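Local coordinates for protein catechol O-methyltransferase (Niastella koreensis, PDB 7CVW) that transfers a methyl group from S-adenosyl-L-methionine to either hydroxyl of catechol-like compounds with the help of magnesium, turning protocatechuic acid into vanillic and iso-vanillic acids, at residues G116-I121 with T146-W151; L85-Y90 with S109-R114; V167-K172 with P181-A186; T197-T202 with A216-K221. One frame throughout, in Å; residues are numbered along the deposited sequence.

Contact 1 of 4, residues G116-I121 with T146-W151; sequences GKAIDI and TEYFQW. With SAH (S-adenosyl-L-homocysteine), chain E.
The methyl CB of A118 packs against the ring of Y148, 3.7 Å from CE1, and these two buried residues make the dense part of the contact. The short A118 side chain lets its backbone come close to the adenine: its N donates to SAH N1 (2.9 Å, 160°). A water in the plane of the Y148 ring, at its edge, donates to Y148 OH (2.7 Å) and accepts from I119 N and SAH N6, while D141 also bonds the hydroxyl. I119, E147 and W151 form the partly exposed side. I119 carries CG1 anti to its backbone N (chi1 -153°), and its CD1 lies 3.8 Å from W151 NE1, the two side chains crossing at about a right angle. E147 touches the same methyl more loosely, through CB (4.1 Å), for its carboxylate turns away to a salt bridge with R188. The start of helix 118-128 and helix 145-154 thus wall the adenine end of the cofactor pocket of a class I, Rossmann-like methyltransferase.

Contact 2 of 4, residues L85-Y90 with S109-R114; sequences LITLEY and SQVQIR. With SAH (S-adenosyl-L-homocysteine), chain E.
In T87 chi1 (-175°) sets OG1 anti to the backbone N, and CG2 lies 3.7 Å from I113 CG1; in L88 chi1 (-50°) sets CG anti to the carbonyl carbon, and CD2, carried on it, lies 3.8 Å from R114 CB. The pairs, each side by side, occupy opposite faces, and between the strands five nearly straight backbone bonds, from L85 N to Q110 O (2.8 Å) through E89 N to R114 O (3.0 Å), hold them parallel. Branched T87 and I113 suit extended backbone, and the threonine hydroxyl is used by E63 and T66. On the face of I86 and L88, long R114 spans apolar neighbours before its guanidinium reaches E128 in a salt bridge; a weak bond runs from R114 NE to Q112 OE1. Farther along, E89 grips the ribose, OE1 taking SAH O3' and OE2 taking SAH O2', each at 2.6 Å. Strands 84-89 and 111-115, joined through helix 92-104, form a beta-alpha-beta crossover of a Rossmann-like methyltransferase, the ribose-binding acid lying on the first strand.

Contact 3 of 4, residues V167-K172 with P181-A186; sequences VIRDGK and PAVQGA
The loop 167-172 has no regular helix or strand and turns through positive phi at R169, D170 and G171, the last a residue for which such a backbone comes easily, and its two ends approach the first turns of helix 181-195: the CA atoms of V167 and A186 are 4.8 Å apart, those of K172 and V183 6.5 Å. No direct hydrogen bond joins the two segments. Small residues permit the close approach, A186 CB resting 3.8 Å from V167 O. V183 supplies the apolar part through CG2, which meets K172 CB at 3.8 Å and also touches R169 CB; its CG1 comes close to the backbone carbonyl, 3.3 Å from K172 O. The side chains of K172 and V183 cross at about a right angle; the lysine offers CB here, while NZ pairs with E180 in a salt bridge. R169 folds back, with CG anti to the carbonyl carbon (chi1 -47°) and further bends at chi2 and chi3. Its NH2 lies 3.6 Å from A182 CB and, through a water in the guanidinium plane, reaches the carbonyl O of A182; the water accepts from NH2 (2.7 Å) and donates to A182 O (3.0 Å). N190 binds V167 O, and D213 takes the amides of I168 and R169. The arrangement joins the loop following the metal ligands D165 and N166 to the helix after it, beside the magnesium site of a cation-dependent O-methyltransferase.

Contact 4 of 4, residues T197-T202 with A216-K221; sequences TAVDAT and ALAIVK
A beta hairpin of strands 199-206 and 213-220 is joined here, with K221 clasping the far end where strand 199-206 begins. K221 N donates almost straight to A198 O (2.9 Å, 174°), and its NZ reaches T197 O at 2.8 Å from above the carbonyl plane. A bend at chi3 (-22°) turns CE toward that carbonyl, while CD passes 3.4 Å from D200 OD1; the charges stay 4.5 Å apart (D200 OD1 to K221 NZ), short of a salt bridge. D200 OD2 instead bonds Q54 of the second subunit and a water that also donates to I219 O. In the hydrogen-bonded pair D200–I219 the amides and carbonyls exchange two bonds, and T202–L217 does the same. The strands run antiparallel at the edge of the mixed seven-stranded sheet of the methyltransferase fold. In between, the non-hydrogen-bonded pair A201–A218 brings the CB atoms to 3.8 Å; methyls fit beneath helices 145-154 and 181-195, and V199 CG2 fills in beside A218 CB at 4.0 Å.

How the contacts relate
Contacts 2 and 4 hold the two outermost strands of one sheet, parallel in 85-90 with 109-114 and antiparallel in 197-202 with 216-221, and both rest on ladders of backbone bonds. Contacts 1 and 3 have no direct hydrogen bond across them and rely on apolar contact and a bridging water. Buried A118 and Y148, L85 and T87, V199 and A201 contrast with exposed K221 and T197 of contact 4 and Q112 of contact 2. Contacts 1 and 2 meet at the cofactor: G116 N probably bonds E89 O, and I121 packs on L88. Contacts 3 and 4 touch through V167 and A216, and both reach the second subunit. F149 links contact 1 to V199 and A218 of contact 4.

Contact 1 of 4, residues G116-I121 with T146-W151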
loop_
_atom_site.group_PDB
_atom_site.type_symbol
_atom_site.label_atom_id
_atom_site.label_comp_id
_atom_site.label_asym_id
_atom_site.label_seq_id
_atom_site.Cartn_x
_atom_site.Cartn_y
_atom_site.Cartn_z
ATOM N N GLY A 116 19.086 16.145 15.252
ATOM C CA GLY A 116 18.632 16.287 16.636
ATOM C C GLY A 116 17.458 15.388 16.903
ATOM O O GLY A 116 17.097 14.629 15.996
ATOM N N LYS A 117 16.927 15.441 18.119
ATOM C CA LYS A 117 15.768 14.596 18.499
ATOM C C LYS A 117 14.524 15.063 17.750
ATOM O O LYS A 117 14.186 16.284 17.744
ATOM C CB LYS A 117 15.550 14.618 20.009
ATOM C CG LYS A 117 16.648 13.936 20.796
ATOM C CD LYS A 117 16.325 13.767 22.238
ATOM C CE LYS A 117 17.378 12.921 22.925
ATOM N NZ LYS A 117 16.981 12.578 24.309
ATOM N N ALA A 118 13.764 14.130 17.190
ATOM C CA ALA A 118 12.516 14.497 16.501
ATOM C C ALA A 118 11.580 15.239 17.460
ATOM O O ALA A 118 10.909 16.155 16.994
ATOM C CB ALA A 118 11.866 13.273 15.923
ATOM N N ILE A 119 11.519 14.885 18.745
ATOM C CA ILE A 119 10.536 15.547 19.656
ATOM C C ILE A 119 10.952 17.014 19.886
ATOM O O ILE A 119 10.094 17.815 20.238
ATOM C CB ILE A 119 10.350 14.740 20.957
ATOM C CG1 ILE A 119 8.957 14.975 21.551
ATOM C CG2 ILE A 119 11.448 15.040 21.949
ATOM C CD1 ILE A 119 7.864 14.322 20.778
ATOM N N ASP A 120 12.222 17.365 19.682
ATOM C CA ASP A 120 12.726 18.755 19.797
ATOM C C ASP A 120 12.496 19.476 18.461
ATOM O O ASP A 120 12.188 20.684 18.461
ATOM C CB ASP A 120 14.212 18.782 20.166
ATOM C CG ASP A 120 14.558 18.292 21.568
ATOM O OD1 ASP A 120 13.686 18.388 22.442
ATOM O OD2 ASP A 120 15.703 17.821 21.773
ATOM N N ILE A 121 12.686 18.788 17.341
ATOM C CA ILE A 121 12.629 19.447 16.003
ATOM C C ILE A 121 11.186 19.617 15.514
ATOM O O ILE A 121 10.900 20.601 14.818
ATOM C CB ILE A 121 13.550 18.726 15.000
ATOM C CG1 ILE A 121 15.014 18.851 15.431
ATOM C CG2 ILE A 121 13.337 19.269 13.587
ATOM C CD1 ILE A 121 15.928 17.880 14.695
ATOM N N THR A 146 3.571 7.457 19.174
ATOM C CA THR A 146 2.249 8.058 19.501
ATOM C C THR A 146 2.346 9.583 19.451
ATOM O O THR A 146 1.499 10.198 18.832
ATOM C CB THR A 146 1.746 7.527 20.849
ATOM O OG1 THR A 146 1.570 6.109 20.756
ATOM C CG2 THR A 146 0.444 8.169 21.255
ATOM N N GLU A 147 3.366 10.159 20.086
ATOM C CA GLU A 147 3.517 11.628 20.129
ATOM C C GLU A 147 3.978 12.163 18.772
ATOM O O GLU A 147 3.545 13.230 18.369
ATOM C CB GLU A 147 4.483 12.003 21.239
ATOM C CG GLU A 147 3.859 11.784 22.603
ATOM C CD GLU A 147 3.559 10.342 22.962
ATOM O OE1 GLU A 147 4.497 9.507 22.907
ATOM O OE2 GLU A 147 2.362 10.054 23.298
ATOM N N TYR A 148 4.825 11.432 18.063
ATOM C CA TYR A 148 5.253 11.840 16.707
ATOM C C TYR A 148 4.015 11.999 15.805
ATOM O O TYR A 148 3.947 12.940 14.981
ATOM C CB TYR A 148 6.257 10.837 16.144
ATOM C CG TYR A 148 7.591 10.772 16.823
ATOM C CD1 TYR A 148 8.084 11.843 17.550
ATOM C CD2 TYR A 148 8.393 9.645 16.672
ATOM C CE1 TYR A 148 9.346 11.795 18.116
ATOM C CE2 TYR A 148 9.653 9.582 17.238
ATOM C CZ TYR A 148 10.122 10.667 17.957
ATOM O OH TYR A 148 11.348 10.637 18.533
ATOM N N PHE A 149 3.050 11.098 15.939
ATOM C CA PHE A 149 1.832 11.137 15.111
ATOM C C PHE A 149 1.037 12.415 15.426
ATOM O O PHE A 149 0.508 13.039 14.497
ATOM C CB PHE A 149 0.983 9.893 15.315
ATOM C CG PHE A 149 -0.078 9.690 14.269
ATOM C CD1 PHE A 149 0.223 9.049 13.079
ATOM C CD2 PHE A 149 -1.367 10.163 14.460
ATOM C CE1 PHE A 149 -0.747 8.815 12.113
ATOM C CE2 PHE A 149 -2.336 9.936 13.490
ATOM C CZ PHE A 149 -2.027 9.272 12.321
ATOM N N GLN A 150 0.965 12.826 16.693
ATOM C CA GLN A 150 0.228 14.063 17.045
ATOM C C GLN A 150 0.909 15.268 16.405
ATOM O O GLN A 150 0.227 16.125 15.882
ATOM C CB GLN A 150 0.135 14.251 18.556
ATOM C CG GLN A 150 -0.440 13.048 19.284
ATOM C CD GLN A 150 -1.719 12.504 18.703
ATOM O OE1 GLN A 150 -2.635 13.248 18.354
ATOM N NE2 GLN A 150 -1.771 11.183 18.579
ATOM N N TRP A 151 2.234 15.334 16.429
ATOM C CA TRP A 151 2.990 16.412 15.754
ATOM C C TRP A 151 2.789 16.330 14.247
ATOM O O TRP A 151 2.592 17.360 13.600
ATOM C CB TRP A 151 4.465 16.324 16.140
ATOM C CG TRP A 151 4.763 16.850 17.510
ATOM C CD1 TRP A 151 5.122 16.133 18.604
ATOM C CD2 TRP A 151 4.675 18.220 17.944
ATOM N NE1 TRP A 151 5.293 16.960 19.683
ATOM C CE2 TRP A 151 5.023 18.242 19.309
ATOM C CE3 TRP A 151 4.352 19.423 17.308
ATOM C CZ2 TRP A 151 5.054 19.412 20.065
ATOM C CZ3 TRP A 151 4.390 20.586 18.049
ATOM C CH2 TRP A 151 4.722 20.574 19.408
HETATM N N SAH E . 14.093 5.224 7.617
HETATM C CA SAH E . 15.438 4.614 7.610
HETATM C CB SAH E . 15.680 3.816 8.900
HETATM C CG SAH E . 15.582 4.620 10.153
HETATM S SD SAH E . 16.325 3.575 11.471
HETATM C C SAH E . 15.502 3.707 6.379
HETATM O O SAH E . 16.446 3.790 5.678
HETATM O OXT SAH E . 14.590 2.967 6.240
HETATM C "C5'" SAH E . 15.933 4.583 12.935
HETATM C "C4'" SAH E . 16.732 5.857 12.961
HETATM O "O4'" SAH E . 16.121 6.700 13.944
HETATM C "C3'" SAH E . 18.212 5.733 13.386
HETATM O "O3'" SAH E . 19.095 6.344 12.463
HETATM C "C2'" SAH E . 18.268 6.438 14.743
HETATM O "O2'" SAH E . 19.495 7.056 15.016
HETATM C "C1'" SAH E . 17.132 7.429 14.576
HETATM N N9 SAH E . 16.615 7.975 15.809
HETATM C C8 SAH E . 16.602 7.397 17.045
HETATM N N7 SAH E . 16.096 8.169 17.965
HETATM C C5 SAH E . 15.755 9.330 17.301
HETATM C C6 SAH E . 15.161 10.537 17.721
HETATM N N6 SAH E . 14.825 10.790 18.969
HETATM N N1 SAH E . 14.972 11.484 16.800
HETATM C C2 SAH E . 15.328 11.228 15.542
HETATM N N3 SAH E . 15.904 10.150 15.040
HETATM C C4 SAH E . 16.069 9.214 15.968
HETATM O O HOH W 1 12.710 12.471 20.006
#

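Contact 2 of 4, residues L85-Y90 with S109-R114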
loop_
_atom_site.group_PDB
_atom_site.type_symbol
_atom_site.label_atom_id
_atom_site.label_comp_id
_atom_site.label_asym_id
_atom_site.label_seq_id
_atom_site.Cartn_x
_atom_site.Cartn_y
_atom_site.Cartn_z
ATOM N N LEU A 85 12.394 17.385 0.758
ATOM C CA LEU A 85 12.223 16.380 1.826
ATOM C C LEU A 85 13.063 16.818 3.026
ATOM O O LEU A 85 14.267 17.067 2.896
ATOM C CB LEU A 85 12.624 15.007 1.292
ATOM C CG LEU A 85 12.292 13.818 2.195
ATOM C CD1 LEU A 85 12.143 12.556 1.367
ATOM C CD2 LEU A 85 13.341 13.632 3.266
ATOM N N ILE A 86 12.424 16.937 4.170
ATOM C CA ILE A 86 13.115 17.220 5.456
ATOM C C ILE A 86 13.176 15.905 6.237
ATOM O O ILE A 86 12.157 15.247 6.360
ATOM C CB ILE A 86 12.360 18.317 6.227
ATOM C CG1 ILE A 86 12.300 19.618 5.418
ATOM C CG2 ILE A 86 13.010 18.507 7.577
ATOM C CD1 ILE A 86 11.448 20.700 6.053
ATOM N N THR A 87 14.359 15.485 6.667
ATOM C CA THR A 87 14.504 14.211 7.423
ATOM C C THR A 87 15.196 14.523 8.738
ATOM O O THR A 87 16.150 15.342 8.733
ATOM C CB THR A 87 15.186 13.159 6.544
ATOM O OG1 THR A 87 15.211 11.899 7.236
ATOM C CG2 THR A 87 16.578 13.567 6.129
ATOM N N LEU A 88 14.746 13.888 9.814
ATOM C CA LEU A 88 15.222 14.163 11.189
ATOM C C LEU A 88 16.032 12.966 11.676
ATOM O O LEU A 88 15.597 11.819 11.505
ATOM C CB LEU A 88 14.039 14.420 12.110
ATOM C CG LEU A 88 13.014 15.440 11.630
ATOM C CD1 LEU A 88 11.994 15.767 12.719
ATOM C CD2 LEU A 88 13.641 16.676 11.040
ATOM N N GLU A 89 17.241 13.223 12.166
ATOM C CA GLU A 89 18.147 12.156 12.621
ATOM C C GLU A 89 18.877 12.618 13.874
ATOM O O GLU A 89 19.623 13.603 13.797
ATOM C CB GLU A 89 19.131 11.829 11.497
ATOM C CG GLU A 89 20.201 10.841 11.932
ATOM C CD GLU A 89 19.636 9.543 12.499
ATOM O OE1 GLU A 89 18.791 8.887 11.827
ATOM O OE2 GLU A 89 20.019 9.182 13.629
ATOM N N TYR A 90 18.726 11.875 14.970
ATOM C CA TYR A 90 19.305 12.221 16.301
ATOM C C TYR A 90 20.817 11.988 16.332
ATOM O O TYR A 90 21.517 12.757 17.040
ATOM C CB TYR A 90 18.581 11.395 17.377
ATOM C CG TYR A 90 19.189 11.271 18.750
ATOM C CD1 TYR A 90 19.560 12.400 19.468
ATOM C CD2 TYR A 90 19.280 10.042 19.381
ATOM C CE1 TYR A 90 20.056 12.302 20.757
ATOM C CE2 TYR A 90 19.791 9.923 20.655
ATOM C CZ TYR A 90 20.184 11.055 21.348
ATOM O OH TYR A 90 20.673 10.947 22.621
ATOM N N SER A 109 20.285 19.348 -3.069
ATOM C CA SER A 109 19.446 20.564 -3.215
ATOM C C SER A 109 18.037 20.329 -2.661
ATOM O O SER A 109 17.362 21.326 -2.318
ATOM C CB SER A 109 19.377 21.012 -4.663
ATOM O OG SER A 109 20.672 21.375 -5.100
ATOM N N GLN A 110 17.574 19.077 -2.631
ATOM C CA GLN A 110 16.149 18.760 -2.347
ATOM C C GLN A 110 15.961 18.134 -0.960
ATOM O O GLN A 110 14.809 18.035 -0.518
ATOM C CB GLN A 110 15.604 17.826 -3.414
ATOM C CG GLN A 110 15.450 18.512 -4.769
ATOM C CD GLN A 110 15.320 17.458 -5.833
ATOM O OE1 GLN A 110 16.302 16.819 -6.214
ATOM N NE2 GLN A 110 14.097 17.258 -6.302
ATOM N N VAL A 111 17.019 17.684 -0.316
ATOM C CA VAL A 111 16.878 16.963 0.974
ATOM C C VAL A 111 17.580 17.796 2.026
ATOM O O VAL A 111 18.751 18.092 1.837
ATOM C CB VAL A 111 17.428 15.533 0.891
ATOM C CG1 VAL A 111 17.418 14.854 2.258
ATOM C CG2 VAL A 111 16.648 14.727 -0.147
ATOM N N GLN A 112 16.893 18.071 3.128
ATOM C CA GLN A 112 17.475 18.744 4.297
ATOM C C GLN A 112 17.509 17.742 5.450
ATOM O O GLN A 112 16.434 17.267 5.864
ATOM C CB GLN A 112 16.684 19.977 4.693
ATOM C CG GLN A 112 17.333 20.671 5.879
ATOM C CD GLN A 112 16.563 21.882 6.333
ATOM O OE1 GLN A 112 15.370 21.817 6.631
ATOM N NE2 GLN A 112 17.271 22.998 6.418
ATOM N N ILE A 113 18.700 17.432 5.940
ATOM C CA ILE A 113 18.875 16.561 7.126
ATOM C C ILE A 113 18.981 17.474 8.333
ATOM O O ILE A 113 19.858 18.326 8.329
ATOM C CB ILE A 113 20.099 15.648 7.026
ATOM C CG1 ILE A 113 20.027 14.785 5.768
ATOM C CG2 ILE A 113 20.227 14.820 8.295
ATOM C CD1 ILE A 113 21.321 14.103 5.414
ATOM N N ARG A 114 18.119 17.284 9.328
ATOM C CA ARG A 114 18.183 18.075 10.574
ATOM C C ARG A 114 18.652 17.149 11.684
ATOM O O ARG A 114 17.994 16.094 11.904
ATOM C CB ARG A 114 16.818 18.663 10.889
ATOM C CG ARG A 114 16.393 19.755 9.929
ATOM C CD ARG A 114 15.788 20.787 10.821
ATOM N NE ARG A 114 14.979 21.608 10.014
ATOM C CZ ARG A 114 14.173 22.532 10.473
ATOM N NH1 ARG A 114 14.044 22.789 11.769
ATOM N NH2 ARG A 114 13.498 23.201 9.577
HETATM N N SAH E . 14.093 5.224 7.617
HETATM C CA SAH E . 15.438 4.614 7.610
HETATM C CB SAH E . 15.680 3.816 8.900
HETATM C CG SAH E . 15.582 4.620 10.153
HETATM S SD SAH E . 16.325 3.575 11.471
HETATM C C SAH E . 15.502 3.707 6.379
HETATM O O SAH E . 16.446 3.790 5.678
HETATM O OXT SAH E . 14.590 2.967 6.240
HETATM C "C5'" SAH E . 15.933 4.583 12.935
HETATM C "C4'" SAH E . 16.732 5.857 12.961
HETATM O "O4'" SAH E . 16.121 6.700 13.944
HETATM C "C3'" SAH E . 18.212 5.733 13.386
HETATM O "O3'" SAH E . 19.095 6.344 12.463
HETATM C "C2'" SAH E . 18.268 6.438 14.743
HETATM O "O2'" SAH E . 19.495 7.056 15.016
HETATM C "C1'" SAH E . 17.132 7.429 14.576
HETATM N N9 SAH E . 16.615 7.975 15.809
HETATM C C8 SAH E . 16.602 7.397 17.045
HETATM N N7 SAH E . 16.096 8.169 17.965
HETATM C C5 SAH E . 15.755 9.330 17.301
HETATM C C6 SAH E . 15.161 10.537 17.721
HETATM N N6 SAH E . 14.825 10.790 18.969
HETATM N N1 SAH E . 14.972 11.484 16.800
HETATM C C2 SAH E . 15.328 11.228 15.542
HETATM N N3 SAH E . 15.904 10.150 15.040
HETATM C C4 SAH E . 16.069 9.214 15.968
#

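Contact 3 of 4, residues V167-K172 with P181-A186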
loop_
_atom_site.group_PDB
_atom_site.type_symbol
_atom_site.label_atom_id
_atom_site.label_comp_id
_atom_site.label_asym_id
_atom_site.label_seq_id
_atom_site.Cartn_x
_atom_site.Cartn_y
_atom_site.Cartn_z
ATOM N N VAL A 167 5.315 -1.567 13.092
ATOM C CA VAL A 167 4.181 -1.524 14.058
ATOM C C VAL A 167 3.633 -2.928 14.365
ATOM O O VAL A 167 2.664 -2.966 15.123
ATOM C CB VAL A 167 3.077 -0.565 13.589
ATOM C CG1 VAL A 167 3.595 0.866 13.493
ATOM C CG2 VAL A 167 2.424 -1.035 12.306
ATOM N N ILE A 168 4.257 -4.017 13.902
ATOM C CA ILE A 168 3.790 -5.418 14.149
ATOM C C ILE A 168 4.857 -6.245 14.881
ATOM O O ILE A 168 4.486 -7.056 15.739
ATOM C CB ILE A 168 3.317 -6.078 12.836
ATOM C CG1 ILE A 168 2.040 -5.414 12.312
ATOM C CG2 ILE A 168 3.118 -7.574 13.001
ATOM C CD1 ILE A 168 0.877 -5.379 13.287
ATOM N N ARG A 169 6.143 -6.070 14.574
ATOM C CA ARG A 169 7.282 -6.648 15.342
ATOM C C ARG A 169 7.096 -8.159 15.527
ATOM O O ARG A 169 7.086 -8.638 16.665
ATOM C CB ARG A 169 7.444 -5.971 16.708
ATOM C CG ARG A 169 7.412 -4.452 16.711
ATOM C CD ARG A 169 8.301 -3.787 15.696
ATOM N NE ARG A 169 9.687 -4.211 15.689
ATOM C CZ ARG A 169 10.746 -3.421 15.869
ATOM N NH1 ARG A 169 11.953 -3.945 15.785
ATOM N NH2 ARG A 169 10.612 -2.122 16.071
ATOM N N ASP A 170 6.951 -8.888 14.428
ATOM C CA ASP A 170 6.953 -10.372 14.404
ATOM C C ASP A 170 5.715 -10.872 15.157
ATOM O O ASP A 170 5.742 -12.010 15.593
ATOM C CB ASP A 170 8.246 -10.933 15.006
ATOM C CG ASP A 170 8.629 -12.328 14.533
ATOM O OD1 ASP A 170 8.212 -12.696 13.438
ATOM O OD2 ASP A 170 9.339 -13.042 15.295
ATOM N N GLY A 171 4.673 -10.043 15.295
ATOM C CA GLY A 171 3.410 -10.406 15.965
ATOM C C GLY A 171 3.490 -10.243 17.471
ATOM O O GLY A 171 2.529 -10.609 18.146
ATOM N N LYS A 172 4.593 -9.709 17.987
ATOM C CA LYS A 172 4.793 -9.517 19.452
ATOM C C LYS A 172 3.826 -8.448 19.966
ATOM O O LYS A 172 3.629 -8.381 21.178
ATOM C CB LYS A 172 6.247 -9.154 19.759
ATOM C CG LYS A 172 7.204 -10.328 19.577
ATOM C CD LYS A 172 8.593 -10.048 20.067
ATOM C CE LYS A 172 9.418 -9.286 19.061
ATOM N NZ LYS A 172 10.860 -9.340 19.411
ATOM N N PRO A 181 10.671 -2.269 24.755
ATOM C CA PRO A 181 10.275 -0.896 24.448
ATOM C C PRO A 181 9.639 -0.733 23.062
ATOM O O PRO A 181 8.666 0.006 22.963
ATOM C CB PRO A 181 11.605 -0.124 24.547
ATOM C CG PRO A 181 12.399 -0.894 25.561
ATOM C CD PRO A 181 12.022 -2.342 25.349
ATOM N N ALA A 182 10.216 -1.344 22.039
ATOM C CA ALA A 182 9.766 -1.142 20.639
ATOM C C ALA A 182 8.371 -1.769 20.471
ATOM O O ALA A 182 7.577 -1.247 19.681
ATOM C CB ALA A 182 10.776 -1.688 19.679
ATOM N N VAL A 183 8.079 -2.835 21.202
ATOM C CA VAL A 183 6.767 -3.531 21.083
ATOM C C VAL A 183 5.739 -2.696 21.844
ATOM O O VAL A 183 4.635 -2.485 21.338
ATOM C CB VAL A 183 6.850 -4.979 21.587
ATOM C CG1 VAL A 183 5.480 -5.640 21.639
ATOM C CG2 VAL A 183 7.806 -5.799 20.741
ATOM N N GLN A 184 6.078 -2.216 23.037
ATOM C CA GLN A 184 5.163 -1.326 23.786
ATOM C C GLN A 184 4.887 -0.060 22.962
ATOM O O GLN A 184 3.713 0.407 22.915
ATOM C CB GLN A 184 5.752 -0.941 25.139
ATOM C CG GLN A 184 5.985 -2.121 26.057
ATOM C CD GLN A 184 6.505 -1.679 27.405
ATOM O OE1 GLN A 184 6.851 -0.518 27.620
ATOM N NE2 GLN A 184 6.548 -2.610 28.339
ATOM N N GLY A 185 5.910 0.494 22.323
ATOM C CA GLY A 185 5.727 1.706 21.508
ATOM C C GLY A 185 4.766 1.447 20.371
ATOM O O GLY A 185 3.893 2.288 20.110
ATOM N N ALA A 186 4.907 0.306 19.715
ATOM C CA ALA A 186 4.028 -0.070 18.590
ATOM C C ALA A 186 2.597 -0.271 19.095
ATOM O O ALA A 186 1.682 0.194 18.445
ATOM C CB ALA A 186 4.571 -1.310 17.926
HETATM O O HOH W 2 8.447 -0.722 16.874
#

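Contact 4 of 4, residues T197-T202 with A216-K221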
loop_
_atom_site.group_PDB
_atom_site.type_symbol
_atom_site.label_atom_id
_atom_site.label_comp_id
_atom_site.label_asym_id
_atom_site.label_seq_id
_atom_site.Cartn_x
_atom_site.Cartn_y
_atom_site.Cartn_z
ATOM N N THR A 197 -9.925 9.933 15.374
ATOM C CA THR A 197 -11.041 10.360 14.499
ATOM C C THR A 197 -10.549 11.349 13.442
ATOM O O THR A 197 -11.393 11.740 12.629
ATOM C CB THR A 197 -12.166 10.987 15.326
ATOM O OG1 THR A 197 -11.598 12.098 16.005
ATOM C CG2 THR A 197 -12.738 10.021 16.335
ATOM N N ALA A 198 -9.266 11.746 13.433
ATOM C CA ALA A 198 -8.730 12.746 12.476
ATOM C C ALA A 198 -8.258 12.048 11.197
ATOM O O ALA A 198 -7.906 12.748 10.257
ATOM C CB ALA A 198 -7.595 13.518 13.103
ATOM N N VAL A 199 -8.146 10.717 11.197
ATOM C CA VAL A 199 -7.561 9.980 10.042
ATOM C C VAL A 199 -8.416 8.756 9.712
ATOM O O VAL A 199 -9.148 8.252 10.607
ATOM C CB VAL A 199 -6.111 9.517 10.288
ATOM C CG1 VAL A 199 -5.182 10.672 10.600
ATOM C CG2 VAL A 199 -6.019 8.431 11.354
ATOM N N ASP A 200 -8.279 8.291 8.466
ATOM C CA ASP A 200 -8.693 6.948 7.993
ATOM C C ASP A 200 -7.421 6.112 7.869
ATOM O O ASP A 200 -6.442 6.606 7.259
ATOM C CB ASP A 200 -9.408 7.049 6.651
ATOM C CG ASP A 200 -10.698 7.858 6.732
ATOM O OD1 ASP A 200 -11.454 7.623 7.678
ATOM O OD2 ASP A 200 -10.932 8.711 5.853
ATOM N N ALA A 201 -7.373 4.932 8.469
ATOM C CA ALA A 201 -6.088 4.210 8.560
ATOM C C ALA A 201 -6.249 2.698 8.476
ATOM O O ALA A 201 -7.345 2.160 8.738
ATOM C CB ALA A 201 -5.391 4.580 9.847
ATOM N N THR A 202 -5.148 2.027 8.160
ATOM C CA THR A 202 -5.029 0.559 8.226
ATOM C C THR A 202 -3.619 0.246 8.694
ATOM O O THR A 202 -2.792 1.144 8.785
ATOM C CB THR A 202 -5.353 -0.118 6.885
ATOM O OG1 THR A 202 -5.513 -1.522 7.146
ATOM C CG2 THR A 202 -4.282 0.111 5.838
ATOM N N ALA A 216 1.858 1.119 9.320
ATOM C CA ALA A 216 0.544 1.804 9.410
ATOM C C ALA A 216 0.459 2.835 8.288
ATOM O O ALA A 216 1.445 3.500 8.004
ATOM C CB ALA A 216 0.353 2.486 10.728
ATOM N N LEU A 217 -0.716 2.949 7.677
ATOM C CA LEU A 217 -0.987 3.959 6.635
ATOM C C LEU A 217 -2.206 4.744 7.085
ATOM O O LEU A 217 -3.223 4.111 7.392
ATOM C CB LEU A 217 -1.273 3.274 5.293
ATOM C CG LEU A 217 -0.065 2.945 4.418
ATOM C CD1 LEU A 217 0.826 1.917 5.057
ATOM C CD2 LEU A 217 -0.512 2.497 3.023
ATOM N N ALA A 218 -2.109 6.066 7.109
ATOM C CA ALA A 218 -3.219 6.929 7.563
ATOM C C ALA A 218 -3.368 8.109 6.612
ATOM O O ALA A 218 -2.355 8.726 6.246
ATOM C CB ALA A 218 -2.951 7.367 8.978
ATOM N N ILE A 219 -4.605 8.442 6.259
ATOM C CA ILE A 219 -4.912 9.644 5.451
ATOM C C ILE A 219 -5.654 10.633 6.334
ATOM O O ILE A 219 -6.680 10.285 6.935
ATOM C CB ILE A 219 -5.686 9.301 4.177
ATOM C CG1 ILE A 219 -4.981 8.207 3.393
ATOM C CG2 ILE A 219 -5.874 10.563 3.355
ATOM C CD1 ILE A 219 -5.798 7.707 2.248
ATOM N N VAL A 220 -5.129 11.857 6.401
ATOM C CA VAL A 220 -5.700 12.947 7.232
ATOM C C VAL A 220 -7.033 13.424 6.618
ATOM O O VAL A 220 -7.073 13.739 5.427
ATOM C CB VAL A 220 -4.685 14.087 7.414
ATOM C CG1 VAL A 220 -5.292 15.215 8.230
ATOM C CG2 VAL A 220 -3.419 13.573 8.083
ATOM N N LYS A 221 -8.091 13.466 7.426
ATOM C CA LYS A 221 -9.458 13.848 6.959
ATOM C C LYS A 221 -9.546 15.379 6.878
ATOM O O LYS A 221 -8.968 16.031 7.765
ATOM C CB LYS A 221 -10.501 13.205 7.882
ATOM C CG LYS A 221 -10.382 11.689 7.944
ATOM C CD LYS A 221 -11.440 10.905 8.684
ATOM C CE LYS A 221 -12.223 11.660 9.718
ATOM N NZ LYS A 221 -12.966 10.702 10.576
HETATM O O HOH W 3 -8.985 10.423 5.170
#